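Long-range contacts in glycoside Hydrolase (Bacteroides uniformis, PDB 5T99), which probably hydrolyses galactosidic linkages in agarose-derived oligosaccharides as a family 2 glycoside hydrolase, and binds the sugar mimic D-galacto-isofagomine in a pocket at its barrel: residues W87-F92 with E146-V151; K196-V201 with N253-N258; L419-K424 with P455-N460; S500-Y505 with L595-F600. All blocks are in the same frame, centred on the assembly; numbering follows the deposited sequence.

Interaction 1 of 4, residues W87-F92 with E146-V151; sequences WYRKTF and ENVLAV
Phe92 carries CG between its own backbone N and carbonyl carbon (chi1 61°), which swings the ring across to Asn147, whose CG stands anti to its carbonyl carbon. There Asn147 CB sits over one ring face, a CH-pi contact 3.7 Å from the Phe92 ring centroid, and Leu149 CB reaches the ring edge at Phe92 CE2, 4.1 Å away. Phe92 O is gripped twice, by Asn147 N at 2.8 Å and Asn147 ND2 at 3.2 Å, which arrive from opposite faces of the carbonyl plane; Asn147 OD1 accepts from Lys142 N and Asn119 ND2. With an alanine at Phe92, Asn147 CB would probably lose the ring face it rests on, and a gap would open beside Leu149 and Ile118.

The strands run antiparallel (162°) as neighbours within the six-stranded sheet of the sugar-binding domain, a beta-sandwich in this family. Leu149 and Val151 touch Phe107 of strand 102-107, in the other sheet. The reverse face carries Arg89: Val148 CG1 lies over its guanidinium, 3.2 Å from Arg89 NH2, while Arg89 NE pairs with Asp51 and Arg89 NH1 with the carbonyls of Ala44 and Ala46. Alternation along the strands thus separates a mainly hydrophobic face, where Phe92, Leu149 and Val151 lie beside the Asn147 amide, from one whose buried charge is met by an acid and by backbone oxygens.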
# COMPACT_ATOMS: atom_id res chain seq x y z
N TRP A 87 -13.79 17.51 -13.74
CA TRP A 87 -14.30 16.94 -14.98
C TRP A 87 -13.14 16.39 -15.79
O TRP A 87 -12.08 17.02 -15.86
CB TRP A 87 -15.02 17.99 -15.81
CG TRP A 87 -16.47 18.22 -15.46
CD1 TRP A 87 -16.97 19.13 -14.57
CD2 TRP A 87 -17.59 17.56 -16.03
NE1 TRP A 87 -18.35 19.06 -14.54
CE2 TRP A 87 -18.76 18.11 -15.44
CE3 TRP A 87 -17.74 16.54 -16.99
CZ2 TRP A 87 -20.03 17.69 -15.76
CZ3 TRP A 87 -19.02 16.12 -17.32
CH2 TRP A 87 -20.16 16.70 -16.70
N TYR A 88 -13.35 15.22 -16.40
CA TYR A 88 -12.42 14.66 -17.38
C TYR A 88 -13.15 14.35 -18.67
O TYR A 88 -14.26 13.83 -18.63
CB TYR A 88 -11.76 13.39 -16.87
CG TYR A 88 -10.90 13.52 -15.64
CD1 TYR A 88 -9.52 13.51 -15.73
CD2 TYR A 88 -11.48 13.60 -14.37
CE1 TYR A 88 -8.73 13.59 -14.59
CE2 TYR A 88 -10.70 13.69 -13.23
CZ TYR A 88 -9.33 13.68 -13.35
OH TYR A 88 -8.57 13.77 -12.23
N ARG A 89 -12.52 14.65 -19.80
CA ARG A 89 -13.07 14.33 -21.11
C ARG A 89 -11.98 13.75 -21.97
O ARG A 89 -10.85 14.21 -21.91
CB ARG A 89 -13.59 15.60 -21.80
CG ARG A 89 -14.91 16.14 -21.27
CD ARG A 89 -15.23 17.48 -21.93
NE ARG A 89 -15.39 17.38 -23.39
CZ ARG A 89 -16.53 17.12 -24.04
NH1 ARG A 89 -17.67 16.90 -23.40
NH2 ARG A 89 -16.52 17.07 -25.36
N LYS A 90 -12.31 12.73 -22.75
CA LYS A 90 -11.41 12.18 -23.75
C LYS A 90 -12.17 12.01 -25.05
O LYS A 90 -13.28 11.49 -25.05
CB LYS A 90 -10.84 10.83 -23.29
CG LYS A 90 -9.93 10.17 -24.32
CD LYS A 90 -9.12 9.03 -23.74
CE LYS A 90 -8.28 8.33 -24.81
NZ LYS A 90 -7.41 7.24 -24.28
N THR A 91 -11.57 12.47 -26.14
CA THR A 91 -12.19 12.47 -27.46
C THR A 91 -11.38 11.52 -28.34
O THR A 91 -10.16 11.63 -28.39
CB THR A 91 -12.22 13.90 -28.06
OG1 THR A 91 -12.91 14.78 -27.16
CG2 THR A 91 -12.93 13.95 -29.41
N PHE A 92 -12.06 10.59 -29.02
CA PHE A 92 -11.37 9.52 -29.75
C PHE A 92 -12.18 9.02 -30.94
O PHE A 92 -13.41 8.97 -30.88
CB PHE A 92 -11.02 8.35 -28.81
CG PHE A 92 -12.22 7.69 -28.16
CD1 PHE A 92 -12.77 6.52 -28.69
CD2 PHE A 92 -12.82 8.24 -27.03
CE1 PHE A 92 -13.88 5.92 -28.10
CE2 PHE A 92 -13.92 7.65 -26.43
CZ PHE A 92 -14.45 6.48 -26.97
N GLU A 146 -16.01 10.80 -34.35
CA GLU A 146 -15.51 11.17 -33.04
C GLU A 146 -16.44 10.70 -31.93
O GLU A 146 -17.66 10.64 -32.11
CB GLU A 146 -15.27 12.68 -32.95
CG GLU A 146 -14.05 13.15 -33.75
CD GLU A 146 -12.72 12.67 -33.17
OE1 GLU A 146 -12.69 12.12 -32.05
OE2 GLU A 146 -11.69 12.85 -33.84
N ASN A 147 -15.85 10.33 -30.79
CA ASN A 147 -16.57 9.91 -29.59
C ASN A 147 -16.02 10.69 -28.41
O ASN A 147 -14.86 11.07 -28.41
CB ASN A 147 -16.38 8.41 -29.30
CG ASN A 147 -16.93 7.53 -30.40
OD1 ASN A 147 -18.03 6.99 -30.27
ND2 ASN A 147 -16.18 7.38 -31.47
N VAL A 148 -16.86 10.90 -27.40
CA VAL A 148 -16.49 11.69 -26.22
C VAL A 148 -16.90 10.95 -24.95
O VAL A 148 -18.10 10.83 -24.63
CB VAL A 148 -17.14 13.10 -26.27
CG1 VAL A 148 -16.86 13.89 -25.00
CG2 VAL A 148 -16.64 13.88 -27.49
N LEU A 149 -15.90 10.49 -24.22
CA LEU A 149 -16.08 9.93 -22.90
C LEU A 149 -15.86 11.04 -21.88
O LEU A 149 -14.78 11.66 -21.86
CB LEU A 149 -15.09 8.78 -22.66
CG LEU A 149 -15.19 8.02 -21.34
CD1 LEU A 149 -16.58 7.45 -21.16
CD2 LEU A 149 -14.13 6.93 -21.30
N ALA A 150 -16.88 11.29 -21.04
CA ALA A 150 -16.85 12.34 -20.02
C ALA A 150 -17.06 11.74 -18.65
O ALA A 150 -17.97 10.94 -18.46
CB ALA A 150 -17.94 13.37 -20.30
N VAL A 151 -16.23 12.15 -17.69
CA VAL A 151 -16.34 11.70 -16.31
C VAL A 151 -16.43 12.94 -15.44
O VAL A 151 -15.59 13.85 -15.56
CB VAL A 151 -15.12 10.85 -15.87
CG1 VAL A 151 -15.21 10.46 -14.40
CG2 VAL A 151 -15.01 9.59 -16.73

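Interaction 2 of 4, residues K196-V201 with N253-N258; sequences KSKAVV and NMLNPN. With EDO (1,2-ethanediol), chain D; EDO (1,2-ethanediol), chain E.
A single water ties Lys196 O to Pro257 O, donating to each over 2.6 Å, and so links the two chains just where their strand pairing has ended. The pairing belongs to the immunoglobulin-like beta-sandwich that follows the sugar-binding domain in family 2 enzymes: strand 198-209 lies antiparallel to strand 245-255, an outermost strand of its three-stranded sheet. Ala199 and Met254 form the hydrogen-bonded pair, with Met254 N only 2.8 Å from Ala199 O. Two residues beyond Met254, Asn256 turns the chain out of the strand with positive phi and psi. Its N still binds Ser197 O, but from well above the carbonyl plane (57° out of it), not on a lone pair.

Side chains divide between the two faces. On one, Lys198 CG is anti to the backbone N (chi1 175°), and the chain then bends at chi3, laying CD beside the Asn253 amide, 3.8 Å from Asn253 CG, and close to Leu255 CD2. On the other, Ala199 CB rests against Pro257 CG at 3.9 Å, with Ile290 touching both residues. Here too Met254 CG meets Val201 CG2 at 3.7 Å, and Met254 reaches across to Val231 and Ala232 of the facing sheet.

The backbone of Leu255 turns its polar atoms away from strand 198-209, and an ethanediol, probably from the crystallisation liquor, takes both: Leu255 N donates to its O2, and its O1 donates to Leu255 O at 2.7 Å. A second ethanediol gives its O2 proton to Asn256 OD1 across 3.0 Å.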
# COMPACT_ATOMS: atom_id res chain seq x y z
N LYS A 196 4.39 -30.56 -1.53
CA LYS A 196 5.67 -30.52 -2.26
C LYS A 196 5.66 -31.32 -3.58
O LYS A 196 6.23 -30.87 -4.57
CB LYS A 196 6.80 -31.02 -1.37
CG LYS A 196 8.16 -30.86 -2.01
CD LYS A 196 9.29 -31.30 -1.09
CE LYS A 196 10.62 -30.76 -1.59
NZ LYS A 196 11.70 -31.76 -1.42
N SER A 197 5.05 -32.50 -3.56
CA SER A 197 4.99 -33.38 -4.74
C SER A 197 3.97 -32.96 -5.76
O SER A 197 4.17 -33.17 -6.96
CB SER A 197 4.62 -34.81 -4.32
OG SER A 197 5.65 -35.32 -3.52
N LYS A 198 2.85 -32.41 -5.29
CA LYS A 198 1.73 -32.11 -6.16
C LYS A 198 0.83 -31.02 -5.61
O LYS A 198 0.43 -31.07 -4.44
CB LYS A 198 0.90 -33.39 -6.39
CG LYS A 198 -0.36 -33.14 -7.21
CD LYS A 198 -0.99 -34.42 -7.71
CE LYS A 198 -1.61 -35.21 -6.58
NZ LYS A 198 -2.72 -36.02 -7.12
N ALA A 199 0.50 -30.05 -6.47
CA ALA A 199 -0.58 -29.11 -6.22
C ALA A 199 -1.65 -29.35 -7.26
O ALA A 199 -1.36 -29.81 -8.37
CB ALA A 199 -0.08 -27.69 -6.31
N VAL A 200 -2.89 -29.05 -6.89
CA VAL A 200 -4.02 -29.10 -7.81
C VAL A 200 -4.49 -27.68 -7.98
O VAL A 200 -4.74 -26.99 -6.99
CB VAL A 200 -5.16 -29.98 -7.27
CG1 VAL A 200 -6.36 -29.97 -8.21
CG2 VAL A 200 -4.67 -31.40 -7.06
N VAL A 201 -4.58 -27.24 -9.24
CA VAL A 201 -5.05 -25.90 -9.59
C VAL A 201 -6.46 -26.04 -10.15
O VAL A 201 -6.65 -26.68 -11.18
CB VAL A 201 -4.15 -25.26 -10.66
CG1 VAL A 201 -4.72 -23.92 -11.11
CG2 VAL A 201 -2.72 -25.10 -10.14
N ASN A 253 -3.47 -31.14 -12.29
CA ASN A 253 -2.35 -31.43 -11.40
C ASN A 253 -1.10 -30.68 -11.88
O ASN A 253 -0.84 -30.59 -13.08
CB ASN A 253 -2.02 -32.94 -11.39
CG ASN A 253 -3.14 -33.80 -10.81
OD1 ASN A 253 -3.93 -33.37 -9.95
ND2 ASN A 253 -3.20 -35.04 -11.26
N MET A 254 -0.37 -30.12 -10.92
CA MET A 254 0.97 -29.57 -11.13
C MET A 254 1.90 -30.39 -10.25
O MET A 254 1.85 -30.27 -9.03
CB MET A 254 1.03 -28.10 -10.69
CG MET A 254 0.07 -27.16 -11.41
SD MET A 254 0.61 -26.88 -13.08
CE MET A 254 1.90 -25.66 -12.82
N LEU A 255 2.71 -31.24 -10.86
CA LEU A 255 3.71 -32.02 -10.11
C LEU A 255 4.93 -31.15 -9.78
O LEU A 255 5.29 -30.26 -10.56
CB LEU A 255 4.11 -33.29 -10.87
CG LEU A 255 2.97 -34.22 -11.34
CD1 LEU A 255 3.55 -35.49 -11.94
CD2 LEU A 255 1.98 -34.56 -10.22
N ASN A 256 5.53 -31.40 -8.62
CA ASN A 256 6.70 -30.65 -8.15
C ASN A 256 6.55 -29.13 -8.30
O ASN A 256 7.42 -28.46 -8.86
CB ASN A 256 7.95 -31.14 -8.88
CG ASN A 256 8.14 -32.63 -8.73
OD1 ASN A 256 8.08 -33.38 -9.71
ND2 ASN A 256 8.35 -33.08 -7.49
N PRO A 257 5.42 -28.59 -7.79
CA PRO A 257 5.11 -27.18 -8.00
C PRO A 257 6.11 -26.23 -7.32
O PRO A 257 6.73 -26.60 -6.32
CB PRO A 257 3.73 -27.04 -7.35
CG PRO A 257 3.76 -28.05 -6.26
CD PRO A 257 4.44 -29.23 -6.90
N ASN A 258 6.26 -25.04 -7.90
CA ASN A 258 6.98 -23.95 -7.26
C ASN A 258 6.00 -23.28 -6.30
O ASN A 258 5.04 -22.64 -6.72
CB ASN A 258 7.48 -22.94 -8.30
CG ASN A 258 8.44 -23.55 -9.30
OD1 ASN A 258 8.24 -23.45 -10.52
ND2 ASN A 258 9.49 -24.18 -8.82
C1 EDO D . 4.60 -28.72 -13.58
O1 EDO D . 4.28 -28.34 -12.24
C2 EDO D . 3.46 -29.48 -14.26
O2 EDO D . 3.33 -30.83 -13.79
C1 EDO E . 9.39 -30.21 -12.79
O1 EDO E . 8.47 -29.37 -13.51
C2 EDO E . 9.09 -31.68 -13.09
O2 EDO E . 7.88 -32.12 -12.45
O HOH W 1 7.47 -28.55 -4.80

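Interaction 3 of 4, residues L419-K424 with P455-N460; sequences LEQSDK and PAPFDN
Gln421 O receives Asn460 ND2 at 2.9 Å in a markedly bent bond (135° at the hydrogen), and Ala456 CB approaches the same oxygen to 3.5 Å. Asn460 CG stands anti to its own carbonyl carbon (chi1 -59°), which carries the amide to Gln421 O. Beside this, the side chain of Gln421 crosses the ring of Pro457 at an angle, Gln421 OE1 lying 3.7 Å from Pro457 CG. At the other end Lys424 passes Asn460 almost perpendicularly, its CG 3.6 Å from Asn460 OD1. A water 2.7 Å from Asn460 O lies between it and Lys424 O, though it cannot donate to every acceptor around it.

Both segments lie in connections that follow adjacent parallel strands of the TIM barrel, 409-416 and 447-451, the second mostly as the short helix 456-459. Asn416 and Glu417, shortly before Leu419, line the sugar pocket, and the Gln421 side chain is about 10 Å from the bound galacto-isofagomine.

Further out, the Gln421 amide is fixed at both ends: NE2 binds Ile418 O and Asn452 OD1, and OE1 accepts from Tyr453 N. Leu419 O takes both the N and the OG of Ser422, steadying the turn that presents Gln421 O. Asn460 N bonds to Ala456 O, 2.7 Å away.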
# COMPACT_ATOMS: atom_id res chain seq x y z
N LEU A 419 -18.96 1.69 14.21
CA LEU A 419 -19.78 2.12 15.37
C LEU A 419 -20.80 1.06 15.84
O LEU A 419 -21.20 1.05 17.01
CB LEU A 419 -20.47 3.46 15.08
CG LEU A 419 -19.63 4.71 15.38
CD1 LEU A 419 -18.18 4.60 14.92
CD2 LEU A 419 -20.29 5.94 14.77
N GLU A 420 -21.16 0.15 14.93
CA GLU A 420 -22.04 -0.98 15.24
C GLU A 420 -21.50 -1.90 16.35
O GLU A 420 -22.28 -2.66 16.93
CB GLU A 420 -22.37 -1.79 13.96
CG GLU A 420 -23.30 -1.10 12.96
CD GLU A 420 -22.64 -0.03 12.07
OE1 GLU A 420 -21.44 0.29 12.23
OE2 GLU A 420 -23.35 0.50 11.18
N GLN A 421 -20.21 -1.83 16.65
CA GLN A 421 -19.66 -2.49 17.85
C GLN A 421 -20.45 -2.20 19.14
O GLN A 421 -20.59 -3.09 19.99
CB GLN A 421 -18.21 -2.05 18.08
CG GLN A 421 -17.19 -2.57 17.09
CD GLN A 421 -15.87 -1.88 17.29
OE1 GLN A 421 -14.97 -2.40 17.95
NE2 GLN A 421 -15.76 -0.66 16.77
N SER A 422 -20.93 -0.96 19.29
CA SER A 422 -21.73 -0.59 20.46
C SER A 422 -23.28 -0.71 20.33
O SER A 422 -23.95 -0.49 21.32
CB SER A 422 -21.32 0.80 20.99
OG SER A 422 -21.67 1.83 20.07
N ASP A 423 -23.82 -1.03 19.14
CA ASP A 423 -25.25 -1.41 19.00
C ASP A 423 -25.40 -2.82 19.57
O ASP A 423 -25.17 -3.82 18.88
CB ASP A 423 -25.76 -1.35 17.54
CG ASP A 423 -27.30 -1.65 17.39
OD1 ASP A 423 -27.99 -2.09 18.35
OD2 ASP A 423 -27.83 -1.44 16.27
N LYS A 424 -25.78 -2.88 20.84
CA LYS A 424 -25.84 -4.15 21.57
C LYS A 424 -26.79 -5.20 20.97
O LYS A 424 -26.41 -6.36 20.82
CB LYS A 424 -26.19 -3.87 23.04
CG LYS A 424 -26.05 -5.07 23.95
CD LYS A 424 -26.21 -4.67 25.42
CE LYS A 424 -26.57 -5.88 26.29
NZ LYS A 424 -26.30 -5.64 27.74
N PRO A 455 -15.15 -4.34 26.17
CA PRO A 455 -15.41 -5.66 25.55
C PRO A 455 -16.57 -5.72 24.52
O PRO A 455 -16.88 -6.80 24.04
CB PRO A 455 -15.74 -6.54 26.77
CG PRO A 455 -16.42 -5.58 27.72
CD PRO A 455 -15.70 -4.27 27.54
N ALA A 456 -17.18 -4.57 24.18
CA ALA A 456 -18.46 -4.52 23.43
C ALA A 456 -18.66 -5.58 22.33
O ALA A 456 -19.48 -6.47 22.51
CB ALA A 456 -18.72 -3.12 22.89
N PRO A 457 -17.90 -5.52 21.22
CA PRO A 457 -18.16 -6.47 20.12
C PRO A 457 -17.94 -7.96 20.48
O PRO A 457 -18.55 -8.82 19.84
CB PRO A 457 -17.19 -6.02 19.03
CG PRO A 457 -16.06 -5.42 19.78
CD PRO A 457 -16.64 -4.79 21.02
N PHE A 458 -17.11 -8.23 21.50
CA PHE A 458 -16.95 -9.57 22.05
C PHE A 458 -18.16 -10.04 22.87
O PHE A 458 -18.55 -11.23 22.80
CB PHE A 458 -15.67 -9.66 22.87
CG PHE A 458 -14.43 -9.49 22.04
CD1 PHE A 458 -13.89 -10.58 21.37
CD2 PHE A 458 -13.86 -8.25 21.87
CE1 PHE A 458 -12.77 -10.43 20.59
CE2 PHE A 458 -12.74 -8.10 21.06
CZ PHE A 458 -12.20 -9.19 20.42
N ASP A 459 -18.73 -9.11 23.65
CA ASP A 459 -19.93 -9.38 24.48
C ASP A 459 -21.25 -9.25 23.71
O ASP A 459 -22.25 -9.83 24.11
CB ASP A 459 -19.97 -8.43 25.69
CG ASP A 459 -18.85 -8.67 26.70
OD1 ASP A 459 -18.13 -9.69 26.60
OD2 ASP A 459 -18.70 -7.82 27.60
N ASN A 460 -21.22 -8.48 22.61
CA ASN A 460 -22.40 -8.25 21.78
C ASN A 460 -22.51 -9.20 20.58
O ASN A 460 -23.18 -8.88 19.60
CB ASN A 460 -22.39 -6.80 21.28
CG ASN A 460 -22.39 -5.77 22.39
OD1 ASN A 460 -22.59 -6.10 23.55
ND2 ASN A 460 -22.16 -4.52 22.03
O HOH W 2 -24.64 -6.96 18.42

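Interaction 4 of 4, residues S500-Y505 with L595-F600; sequences SSRGVY and LPKDRF
Tyr505 OH donates to Asp598 OD2 over 2.7 Å, using the syn lone pair of the carboxylate. That oxygen also bonds Ser522 OG, and Asp598 OD1 bonds His614 NE2, so both oxygens of this acid have partners. Ser500 is gripped at two points: Lys597 NZ reaches its O at 3.1 Å, from above the carbonyl plane, and Arg599 NH2 reaches its OG at 2.9 Å. Ser500 OG can meet the arginine because it lies between the backbone N and the carbonyl carbon (chi1 59°).

Ser501 to Val504 form a type II beta turn with Gly503 at positive phi, in the loop after barrel strand 490-495; the 595-600 segment leads into helix 598-607, which follows the last barrel strand, 549-552. A water joins them, accepting from Gly503 N at 3.0 Å and Asp598 N at 2.9 Å.

The basic side chains find further acceptors. Lys597 NZ pairs with Asp557 and Gly588 O, its extended chain running past Ser500 OG and the Arg502 backbone. With a methionine in place of Lys597, Ser500 O would probably lose this donor and Asp557 its charged mate. Arg599 pairs with Asp524 through NE and with Phe587 O through NH1, and Phe587 itself lines the sugar pocket. Leu595 CD1 lies over the centre of the Arg502 guanidinium, 3.7 Å from Arg502 CZ; Arg502 NE binds Asp591, and Arg502 NH2 extends to the carbonyls of Asn767 and Phe784 in the C-terminal region.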
# COMPACT_ATOMS: atom_id res chain seq x y z
N SER A 500 6.14 10.14 16.31
CA SER A 500 7.45 10.77 16.32
C SER A 500 7.69 11.58 15.06
O SER A 500 7.03 11.36 14.03
CB SER A 500 8.56 9.72 16.49
OG SER A 500 8.54 8.76 15.45
N SER A 501 8.58 12.56 15.15
CA SER A 501 9.10 13.27 13.98
C SER A 501 10.54 12.79 13.77
O SER A 501 11.27 12.61 14.75
CB SER A 501 9.07 14.78 14.20
OG SER A 501 7.77 15.24 14.53
N ARG A 502 10.92 12.56 12.51
CA ARG A 502 12.27 12.07 12.17
C ARG A 502 13.35 13.00 12.68
O ARG A 502 13.32 14.19 12.38
CB ARG A 502 12.43 11.95 10.64
CG ARG A 502 13.75 11.32 10.20
CD ARG A 502 13.77 10.99 8.71
NE ARG A 502 13.45 12.16 7.89
CZ ARG A 502 14.28 13.18 7.65
NH1 ARG A 502 15.52 13.20 8.14
NH2 ARG A 502 13.86 14.19 6.90
N GLY A 503 14.29 12.46 13.45
CA GLY A 503 15.45 13.22 13.91
C GLY A 503 15.18 14.39 14.85
O GLY A 503 15.99 15.32 14.91
N VAL A 504 14.07 14.35 15.59
CA VAL A 504 13.72 15.41 16.54
C VAL A 504 13.68 14.81 17.94
O VAL A 504 12.94 13.88 18.18
CB VAL A 504 12.36 16.05 16.20
CG1 VAL A 504 11.98 17.10 17.24
CG2 VAL A 504 12.41 16.68 14.81
N TYR A 505 14.50 15.36 18.83
CA TYR A 505 14.59 14.93 20.23
C TYR A 505 14.38 16.16 21.09
O TYR A 505 14.96 17.24 20.83
CB TYR A 505 15.96 14.30 20.50
CG TYR A 505 16.35 13.32 19.43
CD1 TYR A 505 15.92 12.00 19.48
CD2 TYR A 505 17.08 13.74 18.32
CE1 TYR A 505 16.25 11.11 18.48
CE2 TYR A 505 17.41 12.86 17.31
CZ TYR A 505 16.99 11.55 17.39
OH TYR A 505 17.32 10.67 16.39
N LEU A 595 12.08 8.14 4.48
CA LEU A 595 13.26 8.13 5.34
C LEU A 595 12.93 7.52 6.70
O LEU A 595 11.96 7.94 7.35
CB LEU A 595 13.86 9.53 5.50
CG LEU A 595 14.46 10.09 4.20
CD1 LEU A 595 14.74 11.57 4.33
CD2 LEU A 595 15.73 9.33 3.80
N PRO A 596 13.71 6.51 7.13
CA PRO A 596 13.36 5.84 8.39
C PRO A 596 13.57 6.75 9.60
O PRO A 596 14.57 7.48 9.66
CB PRO A 596 14.33 4.64 8.42
CG PRO A 596 15.51 5.08 7.64
CD PRO A 596 14.98 6.00 6.57
N LYS A 597 12.62 6.72 10.53
CA LYS A 597 12.80 7.35 11.83
C LYS A 597 13.51 6.33 12.70
O LYS A 597 13.74 5.20 12.26
CB LYS A 597 11.45 7.70 12.45
CG LYS A 597 10.59 8.62 11.60
CD LYS A 597 9.19 8.76 12.19
CE LYS A 597 8.24 9.43 11.21
NZ LYS A 597 6.80 9.43 11.62
N ASP A 598 13.85 6.71 13.93
CA ASP A 598 14.49 5.75 14.84
C ASP A 598 13.58 4.54 15.10
O ASP A 598 14.09 3.46 15.41
CB ASP A 598 14.85 6.40 16.18
CG ASP A 598 15.84 7.53 16.03
OD1 ASP A 598 16.92 7.31 15.45
OD2 ASP A 598 15.51 8.64 16.50
N ARG A 599 12.27 4.74 15.00
CA ARG A 599 11.26 3.71 15.22
C ARG A 599 11.42 2.51 14.28
O ARG A 599 11.25 1.37 14.70
CB ARG A 599 9.86 4.31 15.09
CG ARG A 599 8.72 3.38 15.53
CD ARG A 599 7.83 4.04 16.59
NE ARG A 599 7.44 5.41 16.22
CZ ARG A 599 6.55 5.73 15.28
NH1 ARG A 599 5.90 4.79 14.59
NH2 ARG A 599 6.30 7.01 15.03
N PHE A 600 11.74 2.80 13.02
CA PHE A 600 12.15 1.78 12.05
C PHE A 600 13.14 0.78 12.62
O PHE A 600 12.99 -0.42 12.42
CB PHE A 600 12.76 2.45 10.82
CG PHE A 600 13.33 1.50 9.80
CD1 PHE A 600 12.56 1.06 8.73
CD2 PHE A 600 14.66 1.09 9.87
CE1 PHE A 600 13.10 0.21 7.77
CE2 PHE A 600 15.21 0.24 8.91
CZ PHE A 600 14.43 -0.20 7.86
O HOH W 3 11.13 7.53 16.20
O HOH W 4 13.99 9.58 14.02

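The four contacts sit in separate regions, with no two touching. Interactions 1 and 4 are buried, whereas 2 and 3 are only partly so. Interactions 1 and 2 are both antiparallel strand pairs, yet the first lies inside a sheet, with six backbone bonds, and the second at the end of an outermost strand, where water and ethanediol serve as partners. Interactions 3 and 4 belong to barrel connections and depend on side-chain bonds: one amide-to-carbonyl bond in interaction 3, against lysine and arginine bonds to a serine and a tyrosine-to-carboxylate bond in interaction 4, backed by outside acids. Each has one side chain, Gln421 or Arg599, about 10 to 11 Å from the bound sugar mimic.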